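Local structure of carbohydrate binding module (Escherichia coli, 2XFD) at residues V51-D56 against R60-D65; D65-N70 against I106-V111. The protein binds carbohydrates such as cellobiose, and probably xylan, through a calcium ion coordinated directly by sugar hydroxyls. All coordinates share one frame; numbering follows the deposited sequence.

Contact 1: residues V51-D56 against R60-D65. With CA (calcium ion), chain C; CA (calcium ion), chain D; BGC (beta-D-glucopyranose), chain B.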
ATOM      1  N   VAL A  51       2.509   0.132   2.899  1.00  4.30           N
ATOM      2  CA  VAL A  51       2.464   0.245   1.450  1.00  3.97           C
ATOM      3  C   VAL A  51       2.129   1.687   1.156  1.00  3.90           C
ATOM      4  O   VAL A  51       1.086   2.194   1.557  1.00  4.94           O
ATOM      5  CB  VAL A  51       1.453  -0.680   0.810  1.00  4.42           C
ATOM      6  CG1 VAL A  51       1.376  -0.442  -0.667  1.00  5.46           C
ATOM      7  CG2 VAL A  51       1.787  -2.125   1.125  1.00  5.31           C
ATOM      8  N   ALA A  52       3.084   2.383   0.509  1.00  4.68           N
ATOM      9  CA  ALA A  52       3.000   3.820   0.281  1.00  4.94           C
ATOM     10  C   ALA A  52       2.860   4.133  -1.168  1.00  5.11           C
ATOM     11  O   ALA A  52       3.586   3.626  -2.017  1.00  7.33           O
ATOM     12  CB  ALA A  52       4.253   4.516   0.786  1.00  6.78           C
ATOM     13  N   PHE A  53       1.957   5.044  -1.490  1.00  5.58           N
ATOM     14  CA  PHE A  53       1.771   5.633  -2.831  1.00  5.27           C
ATOM     15  C   PHE A  53       2.560   6.942  -2.818  1.00  5.88           C
ATOM     16  O   PHE A  53       2.380   7.746  -1.923  1.00  7.64           O
ATOM     17  CB  PHE A  53       0.285   5.892  -3.050  1.00  5.78           C
ATOM     18  CG  PHE A  53      -0.133   6.639  -4.292  1.00  5.51           C
ATOM     19  CD1 PHE A  53       0.502   6.508  -5.536  1.00  5.75           C
ATOM     20  CD2 PHE A  53      -1.272   7.397  -4.237  1.00  5.95           C
ATOM     21  CE1 PHE A  53       0.026   7.160  -6.661  1.00  6.67           C
ATOM     22  CE2 PHE A  53      -1.776   8.032  -5.347  1.00  7.32           C
ATOM     23  CZ  PHE A  53      -1.146   7.908  -6.573  1.00  6.82           C
ATOM     24  N   THR A  54       3.441   7.137  -3.802  1.00  6.80           N
ATOM     25  CA  THR A  54       4.438   8.208  -3.728  1.00  8.35           C
ATOM     26  C   THR A  54       4.382   9.189  -4.889  1.00  8.07           C
ATOM     27  O   THR A  54       5.091  10.189  -4.791  1.00 10.65           O
ATOM     28  CB  THR A  54       5.831   7.597  -3.652  1.00  8.64           C
ATOM     29  OG1 THR A  54       6.107   6.879  -4.850  1.00  9.81           O
ATOM     30  CG2 THR A  54       6.008   6.681  -2.460  1.00  9.79           C
ATOM     31  N   ASN A  55       3.636   8.940  -5.965  1.00  8.06           N
ATOM     32  CA  ASN A  55       3.648   9.804  -7.137  1.00  8.65           C
ATOM     33  C   ASN A  55       2.278  10.278  -7.554  1.00  8.81           C
ATOM     34  O   ASN A  55       1.957  10.325  -8.749  1.00  9.70           O
ATOM     35  CB  ASN A  55       4.458   9.163  -8.282  1.00  8.40           C
ATOM     36  CG  ASN A  55       3.756   7.994  -8.887  1.00  7.29           C
ATOM     37  OD1 ASN A  55       2.888   7.381  -8.226  1.00  7.53           O
ATOM     38  ND2 ASN A  55       4.095   7.633 -10.117  1.00  8.78           N
ATOM     39  N   ASP A  56       1.455  10.610  -6.596  1.00  9.04           N
ATOM     40  CA  ASP A  56       0.133  11.134  -6.874  1.00  9.39           C
ATOM     41  C   ASP A  56       0.239  12.314  -7.860  1.00 11.21           C
ATOM     42  O   ASP A  56       1.167  13.136  -7.788  1.00 12.81           O
ATOM     43  CB  ASP A  56      -0.539  11.587  -5.582  1.00 10.52           C
ATOM     44  CG  ASP A  56      -1.959  11.948  -5.767  1.00 11.05           C
ATOM     45  OD1 ASP A  56      -2.641  11.346  -6.617  1.00 10.33           O
ATOM     46  OD2 ASP A  56      -2.431  12.822  -5.003  1.00 12.28           O
ATOM     47  N   ARG A  60      -4.173   9.694 -11.129  1.00  9.92           N
ATOM     48  CA  ARG A  60      -3.479   8.598 -10.469  1.00  8.41           C
ATOM     49  C   ARG A  60      -4.022   8.344  -9.054  1.00  6.81           C
ATOM     50  O   ARG A  60      -4.129   9.278  -8.255  1.00  9.84           O
ATOM     51  CB  ARG A  60      -2.022   8.916 -10.307  1.00  8.31           C
ATOM     52  CG  ARG A  60      -1.225   9.127 -11.590  1.00  9.69           C
ATOM     53  CD  ARG A  60       0.221   9.363 -11.296  1.00  9.39           C
ATOM     54  NE  ARG A  60       0.967   9.708 -12.504  1.00 10.28           N
ATOM     55  CZ  ARG A  60       2.164  10.237 -12.550  1.00 12.30           C
ATOM     56  NH1 ARG A  60       2.808  10.574 -11.464  1.00 13.50           N
ATOM     57  NH2 ARG A  60       2.697  10.497 -13.731  1.00 14.25           N
ATOM     58  N   ASP A  61      -4.361   7.088  -8.783  1.00  6.41           N
ATOM     59  CA  ASP A  61      -4.838   6.609  -7.484  1.00  5.96           C
ATOM     60  C   ASP A  61      -4.452   5.126  -7.388  1.00  5.14           C
ATOM     61  O   ASP A  61      -4.288   4.458  -8.416  1.00  5.80           O
ATOM     62  CB  ASP A  61      -6.388   6.711  -7.385  1.00  6.98           C
ATOM     63  CG  ASP A  61      -6.919   8.104  -7.404  1.00  8.66           C
ATOM     64  OD1 ASP A  61      -7.902   8.325  -8.177  1.00 13.22           O
ATOM     65  OD2 ASP A  61      -6.433   8.946  -6.642  1.00  9.33           O
ATOM     66  N   VAL A  62      -4.349   4.618  -6.152  1.00  5.23           N
ATOM     67  CA  VAL A  62      -3.968   3.219  -5.913  1.00  4.90           C
ATOM     68  C   VAL A  62      -5.053   2.514  -5.124  1.00  4.39           C
ATOM     69  O   VAL A  62      -5.610   3.068  -4.157  1.00  5.17           O
ATOM     70  CB  VAL A  62      -2.639   3.166  -5.179  1.00  4.67           C
ATOM     71  CG1 VAL A  62      -2.312   1.749  -4.708  1.00  5.55           C
ATOM     72  CG2 VAL A  62      -1.500   3.724  -6.074  1.00  5.58           C
ATOM     73  N   GLN A  63      -5.337   1.279  -5.504  1.00  4.03           N
ATOM     74  CA  GLN A  63      -6.219   0.376  -4.745  1.00  4.41           C
ATOM     75  C   GLN A  63      -5.348  -0.823  -4.330  1.00  3.79           C
ATOM     76  O   GLN A  63      -4.882  -1.558  -5.183  1.00  4.49           O
ATOM     77  CB  GLN A  63      -7.427  -0.043  -5.548  1.00  4.52           C
ATOM     78  CG  GLN A  63      -8.450  -0.823  -4.756  1.00  5.05           C
ATOM     79  CD  GLN A  63      -9.560  -1.424  -5.577  1.00  6.37           C
ATOM     80  OE1 GLN A  63      -9.559  -1.418  -6.801  1.00  7.01           O
ATOM     81  NE2 GLN A  63     -10.539  -1.902  -4.930  1.00 11.72           N
ATOM     82  N   VAL A  64      -5.188  -1.008  -3.021  1.00  4.34           N
ATOM     83  CA  VAL A  64      -4.471  -2.148  -2.444  1.00  3.97           C
ATOM     84  C   VAL A  64      -5.487  -3.109  -1.920  1.00  3.94           C
ATOM     85  O   VAL A  64      -6.261  -2.791  -1.043  1.00  5.35           O
ATOM     86  CB  VAL A  64      -3.506  -1.660  -1.298  1.00  4.48           C
ATOM     87  CG1 VAL A  64      -2.741  -2.876  -0.771  1.00  4.68           C
ATOM     88  CG2 VAL A  64      -2.609  -0.564  -1.725  1.00  6.04           C
ATOM     89  N   ASP A  65      -5.513  -4.299  -2.473  1.00  4.41           N
ATOM     90  CA  ASP A  65      -6.435  -5.315  -1.988  1.00  4.87           C
ATOM     91  C   ASP A  65      -6.042  -5.810  -0.600  1.00  4.35           C
ATOM     92  O   ASP A  65      -6.844  -5.791   0.365  1.00  4.45           O
ATOM     93  CB  ASP A  65      -6.579  -6.484  -2.982  1.00  5.04           C
ATOM     94  CG  ASP A  65      -7.739  -7.392  -2.721  1.00  6.31           C
ATOM     95  OD1 ASP A  65      -8.397  -7.272  -1.701  1.00  6.50           O
ATOM     96  OD2 ASP A  65      -7.989  -8.273  -3.586  1.00  8.56           O
TER
HETATM   97 CA    CA C1111      -5.008  10.805  -6.674  1.00 10.15          CA
HETATM   98 CA    CA D1112      -9.256  -6.325   0.237  1.00  6.03          CA
HETATM   99  C2  BGC B   2      -7.206  13.148  -5.566  1.00 12.28           C
HETATM  100  C3  BGC B   2      -5.882  13.494  -4.910  1.00 13.06           C
HETATM  101  C4  BGC B   2      -5.776  14.995  -4.600  1.00 16.09           C
HETATM  102  C5  BGC B   2      -6.984  15.388  -3.768  1.00 15.72           C
HETATM  103  C6  BGC B   2      -7.088  16.863  -3.320  1.00 22.06           C
HETATM  104  C1  BGC B   2      -8.362  13.689  -4.762  1.00 14.35           C
HETATM  105  O2  BGC B   2      -7.219  11.720  -5.777  1.00 12.56           O
HETATM  106  O3  BGC B   2      -4.847  13.115  -5.822  1.00 13.21           O
HETATM  107  O4  BGC B   2      -4.627  15.276  -3.843  1.00 20.57           O
HETATM  108  O5  BGC B   2      -8.141  15.063  -4.483  1.00 18.65           O
HETATM  109  O6  BGC B   2      -7.156  17.638  -4.499  1.00 25.80           O
HETATM  110  O   HOH W   1      -5.535  11.986  -8.678  1.00 14.17           O
HETATM  111  O   HOH W   2     -10.971  -7.770  -0.548  1.00 12.00           O
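D56 and R60 meet at a calcium ion that also holds the sugar, a worked example of ligand recognition through a metal. D56 OD1 and the R60 carbonyl oxygen each lie 2.4 Å from calcium, D61 OD2 adds a third ligand, and H101 O completes the protein's share. A glucose unit supplies O2 and O3, with O3 2.5 Å from the ion, and one water joins them. Sharing the ion brings D56 OD1 and D61 OD2 to 4.5 Å, and its charge probably offsets their repulsion.

Behind this shell, the extended R60 side chain sends NH1 in its guanidinium plane to N55 O (2.9 Å, 167° at the hydrogen), which would tie down the turn just before D56. N55 is tethered through its amide to S17 and Q15, and R60 NE bonds to Q15 OE1. F53, its CG anti to the backbone N (chi1 173°), sets its ring edge against R60 O, while V62 CG2 makes a CH-pi contact over one face, 3.7 Å from the centroid. Farther in, V51 CG1 touches V64 CG2.

No backbone hydrogen bond joins the two segments: their touching parts run nearly antiparallel, 166° apart, on strands 48-53 and 62-69 of facing sheets, with V62 also against V18 of strand 17-22.

Contact 2: residues D65-N70 against I106-V111. With CA (calcium ion), chain D.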
ATOM      1  N   ASP A  65      -5.513  -4.299  -2.473  1.00  4.41           N
ATOM      2  CA  ASP A  65      -6.435  -5.315  -1.988  1.00  4.87           C
ATOM      3  C   ASP A  65      -6.042  -5.810  -0.600  1.00  4.35           C
ATOM      4  O   ASP A  65      -6.844  -5.791   0.365  1.00  4.45           O
ATOM      5  CB  ASP A  65      -6.579  -6.484  -2.982  1.00  5.04           C
ATOM      6  CG  ASP A  65      -7.739  -7.392  -2.721  1.00  6.31           C
ATOM      7  OD1 ASP A  65      -8.397  -7.272  -1.701  1.00  6.50           O
ATOM      8  OD2 ASP A  65      -7.989  -8.273  -3.586  1.00  8.56           O
ATOM      9  N   TYR A  66      -4.816  -6.253  -0.477  1.00  3.92           N
ATOM     10  CA  TYR A  66      -4.293  -6.904   0.685  1.00  3.65           C
ATOM     11  C   TYR A  66      -2.784  -7.030   0.522  1.00  3.36           C
ATOM     12  O   TYR A  66      -2.242  -6.853  -0.569  1.00  4.30           O
ATOM     13  CB  TYR A  66      -4.951  -8.287   0.976  1.00  4.73           C
ATOM     14  CG  TYR A  66      -4.823  -9.279  -0.167  1.00  3.84           C
ATOM     15  CD1 TYR A  66      -3.663  -9.934  -0.440  1.00  4.73           C
ATOM     16  CD2 TYR A  66      -5.919  -9.580  -0.949  1.00  6.20           C
ATOM     17  CE1 TYR A  66      -3.578 -10.889  -1.448  1.00  5.22           C
ATOM     18  CE2 TYR A  66      -5.845 -10.499  -1.958  1.00  7.14           C
ATOM     19  CZ  TYR A  66      -4.664 -11.146  -2.209  1.00  7.13           C
ATOM     20  OH  TYR A  66      -4.600 -12.069  -3.256  1.00  8.90           O
ATOM     21  N   ILE A  67      -2.133  -7.418   1.621  1.00  3.32           N
ATOM     22  CA  ILE A  67      -0.807  -7.980   1.560  1.00  3.11           C
ATOM     23  C   ILE A  67      -0.865  -9.375   2.167  1.00  3.44           C
ATOM     24  O   ILE A  67      -1.789  -9.739   2.883  1.00  4.15           O
ATOM     25  CB  ILE A  67       0.295  -7.101   2.238  1.00  4.01           C
ATOM     26  CG1 ILE A  67       0.201  -7.142   3.749  1.00  3.81           C
ATOM     27  CG2 ILE A  67       0.222  -5.706   1.681  1.00  4.43           C
ATOM     28  CD1 ILE A  67       1.343  -6.419   4.418  1.00  4.87           C
ATOM     29  N   VAL A  68       0.196 -10.175   1.914  1.00  3.77           N
ATOM     30  CA  VAL A  68       0.377 -11.460   2.516  1.00  3.99           C
ATOM     31  C   VAL A  68       1.773 -11.451   3.158  1.00  3.85           C
ATOM     32  O   VAL A  68       2.747 -11.136   2.486  1.00  5.04           O
ATOM     33  CB  VAL A  68       0.290 -12.612   1.480  1.00  4.08           C
ATOM     34  CG1 VAL A  68       0.294 -13.955   2.209  1.00  6.16           C
ATOM     35  CG2 VAL A  68      -0.924 -12.449   0.590  1.00  6.02           C
ATOM     36  N   VAL A  69       1.844 -11.745   4.433  1.00  3.61           N
ATOM     37  CA  VAL A  69       3.077 -11.716   5.205  1.00  4.05           C
ATOM     38  C   VAL A  69       3.365 -13.110   5.702  1.00  4.42           C
ATOM     39  O   VAL A  69       2.635 -13.605   6.579  1.00  4.62           O
ATOM     40  CB  VAL A  69       2.999 -10.714   6.369  1.00  4.28           C
ATOM     41  CG1 VAL A  69       4.340 -10.660   7.085  1.00  5.93           C
ATOM     42  CG2 VAL A  69       2.551  -9.354   5.917  1.00  5.06           C
ATOM     43  N   ASN A  70       4.365 -13.801   5.179  1.00  4.58           N
ATOM     44  CA  ASN A  70       4.664 -15.155   5.580  1.00  5.73           C
ATOM     45  C   ASN A  70       3.414 -16.016   5.587  1.00  6.05           C
ATOM     46  O   ASN A  70       3.181 -16.859   6.487  1.00  7.65           O
ATOM     47  CB  ASN A  70       5.398 -15.178   6.934  1.00  6.48           C
ATOM     48  CG  ASN A  70       6.718 -14.457   6.897  1.00  6.12           C
ATOM     49  OD1 ASN A  70       7.429 -14.569   5.881  1.00  7.98           O
ATOM     50  ND2 ASN A  70       7.067 -13.739   7.982  1.00  8.13           N
ATOM     51  N   ILE A 106      -0.792   2.839   3.777  1.00  4.56           N
ATOM     52  CA  ILE A 106      -1.560   1.925   4.627  1.00  4.22           C
ATOM     53  C   ILE A 106      -0.585   1.201   5.502  1.00  3.99           C
ATOM     54  O   ILE A 106       0.403   0.634   4.994  1.00  4.76           O
ATOM     55  CB  ILE A 106      -2.427   0.953   3.820  1.00  4.62           C
ATOM     56  CG1 ILE A 106      -3.302   1.699   2.832  1.00  6.68           C
ATOM     57  CG2 ILE A 106      -3.229   0.106   4.770  1.00  5.78           C
ATOM     58  CD1 ILE A 106      -4.008   0.858   1.831  1.00  6.81           C
ATOM     59  N   SER A 107      -0.814   1.176   6.813  1.00  4.40           N
ATOM     60  CA  SER A 107       0.010   0.426   7.741  1.00  4.36           C
ATOM     61  C   SER A 107      -0.611  -0.906   8.031  1.00  4.29           C
ATOM     62  O   SER A 107      -1.771  -1.019   8.345  1.00  5.89           O
ATOM     63  CB  SER A 107       0.137   1.155   9.060  1.00  6.16           C
ATOM     64  OG  SER A 107       0.837   0.391  10.006  1.00  7.40           O
ATOM     65  N   PHE A 108       0.207  -1.974   7.930  1.00  4.72           N
ATOM     66  CA  PHE A 108      -0.242  -3.350   8.120  1.00  4.70           C
ATOM     67  C   PHE A 108       0.326  -3.982   9.395  1.00  4.77           C
ATOM     68  O   PHE A 108       0.238  -5.173   9.601  1.00  6.51           O
ATOM     69  CB  PHE A 108       0.110  -4.228   6.917  1.00  4.56           C
ATOM     70  CG  PHE A 108      -0.646  -3.829   5.675  1.00  3.71           C
ATOM     71  CD1 PHE A 108      -0.208  -2.836   4.842  1.00  4.65           C
ATOM     72  CD2 PHE A 108      -1.796  -4.485   5.320  1.00  4.45           C
ATOM     73  CE1 PHE A 108      -0.909  -2.488   3.720  1.00  4.69           C
ATOM     74  CE2 PHE A 108      -2.489  -4.178   4.193  1.00  4.23           C
ATOM     75  CZ  PHE A 108      -2.067  -3.166   3.372  1.00  4.77           C
ATOM     76  N   GLY A 109       0.843  -3.167  10.284  1.00  6.37           N
ATOM     77  CA  GLY A 109       1.417  -3.688  11.541  1.00  6.56           C
ATOM     78  C   GLY A 109       2.795  -4.274  11.293  1.00  5.27           C
ATOM     79  O   GLY A 109       3.350  -4.247  10.218  1.00  5.98           O
ATOM     80  N   ASN A 110       3.386  -4.793  12.368  1.00  6.96           N
ATOM     81  CA  ASN A 110       4.718  -5.355  12.277  1.00  6.28           C
ATOM     82  C   ASN A 110       4.773  -6.677  11.504  1.00  6.33           C
ATOM     83  O   ASN A 110       3.775  -7.379  11.375  1.00  7.20           O
ATOM     84  CB  ASN A 110       5.264  -5.640  13.703  1.00  7.82           C
ATOM     85  CG  ASN A 110       5.500  -4.358  14.494  1.00 10.24           C
ATOM     86  OD1 ASN A 110       5.547  -4.466  15.748  1.00 18.20           O
ATOM     87  ND2 ASN A 110       5.685  -3.256  13.900  1.00  8.99           N
ATOM     88  N   VAL A 111       5.935  -6.922  10.952  1.00  7.56           N
ATOM     89  CA  VAL A 111       6.109  -8.173  10.239  1.00  8.36           C
ATOM     90  C   VAL A 111       5.745  -9.343  11.064  1.00 10.91           C
ATOM     91  O   VAL A 111       4.998 -10.250  10.732  1.00 11.02           O
ATOM     92  CB  VAL A 111       7.574  -8.326   9.642  1.00 10.56           C
ATOM     93  CG1 VAL A 111       7.811  -9.705   9.013  1.00 13.36           C
ATOM     94  CG2 VAL A 111       7.907  -7.227   8.716  1.00 10.87           C
TER
HETATM   95 CA    CA D1112      -9.256  -6.325   0.237  1.00  6.03          CA
HETATM   96  O   HOH W   3       5.138 -12.961  10.061  1.00 10.16           O
HETATM   97  O   HOH W   2     -10.971  -7.770  -0.548  1.00 12.00           O
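The two sheets of this beta-sandwich meet here through the side chains of strands 62-69 and 104-110. No direct hydrogen bond joins segments 65-70 and 106-111, and apolar side chains carry the contact between the sheets, an example of how the halves of a sandwich are packed face to face. I67 and F108 carry most of it. The isoleucine lies across one face of the ring: its CG2 sits 3.9 Å from the ring centroid and 15° off the normal, a CH-pi contact, and its CD1 reaches CG of F108 at 3.5 Å. With CG1 between the backbone N and the carbonyl carbon (chi1 73°), I67 turns both branches to the same ring, CG2 toward the CZ end and CD1 toward the root at CB and CG. V51 of strand 48-53, the neighbour of 104-110 in its sheet, also packs on F108. Were F108 replaced by an alanine, the CG2 and CD1 branches of I67 would probably lose the surface they rest on, opening a gap between the sheets.

Toward the end of the chain the contact changes character. V69 CG1 lies 3.7 Å from the carbonyl oxygen of V111 and 4.1 Å from V111 CG1, the two valine side chains crossing at about a right angle. R74 donates to the carbonyl oxygens of F108, N110 and V111, fastening this last stretch of backbone to strand 72-75, which pairs with 62-69 in the facing sheet.

N70 OD1 is held by the backbone N of S4, while its ND2 turns to N3 and to a bridging water: the water accepts from N70 ND2 at 2.9 Å and donates to V111 O at 2.8 Å.

From the N terminus, strand 48-53 leads into contact 1, which closes the short loop joining it to strand 62-69 and thereby crosses from one sheet to the other. Strand 62-69 then runs on into contact 2, the two contacts following in series rather than nesting or crossing, with D65, a ligand of the second calcium, at their junction. Contact 2 closes a much longer excursion, bringing strand 104-110, the neighbour of 48-53 in its sheet, across from strand 62-69. The contacts also touch: V51 O and I106 N are 3.0 Å apart, a probable hydrogen bond, and V51 CG2 packs on I67 CG2. The apolar side chains between the sheets thus continue from V51 and V64 to I67 and F108.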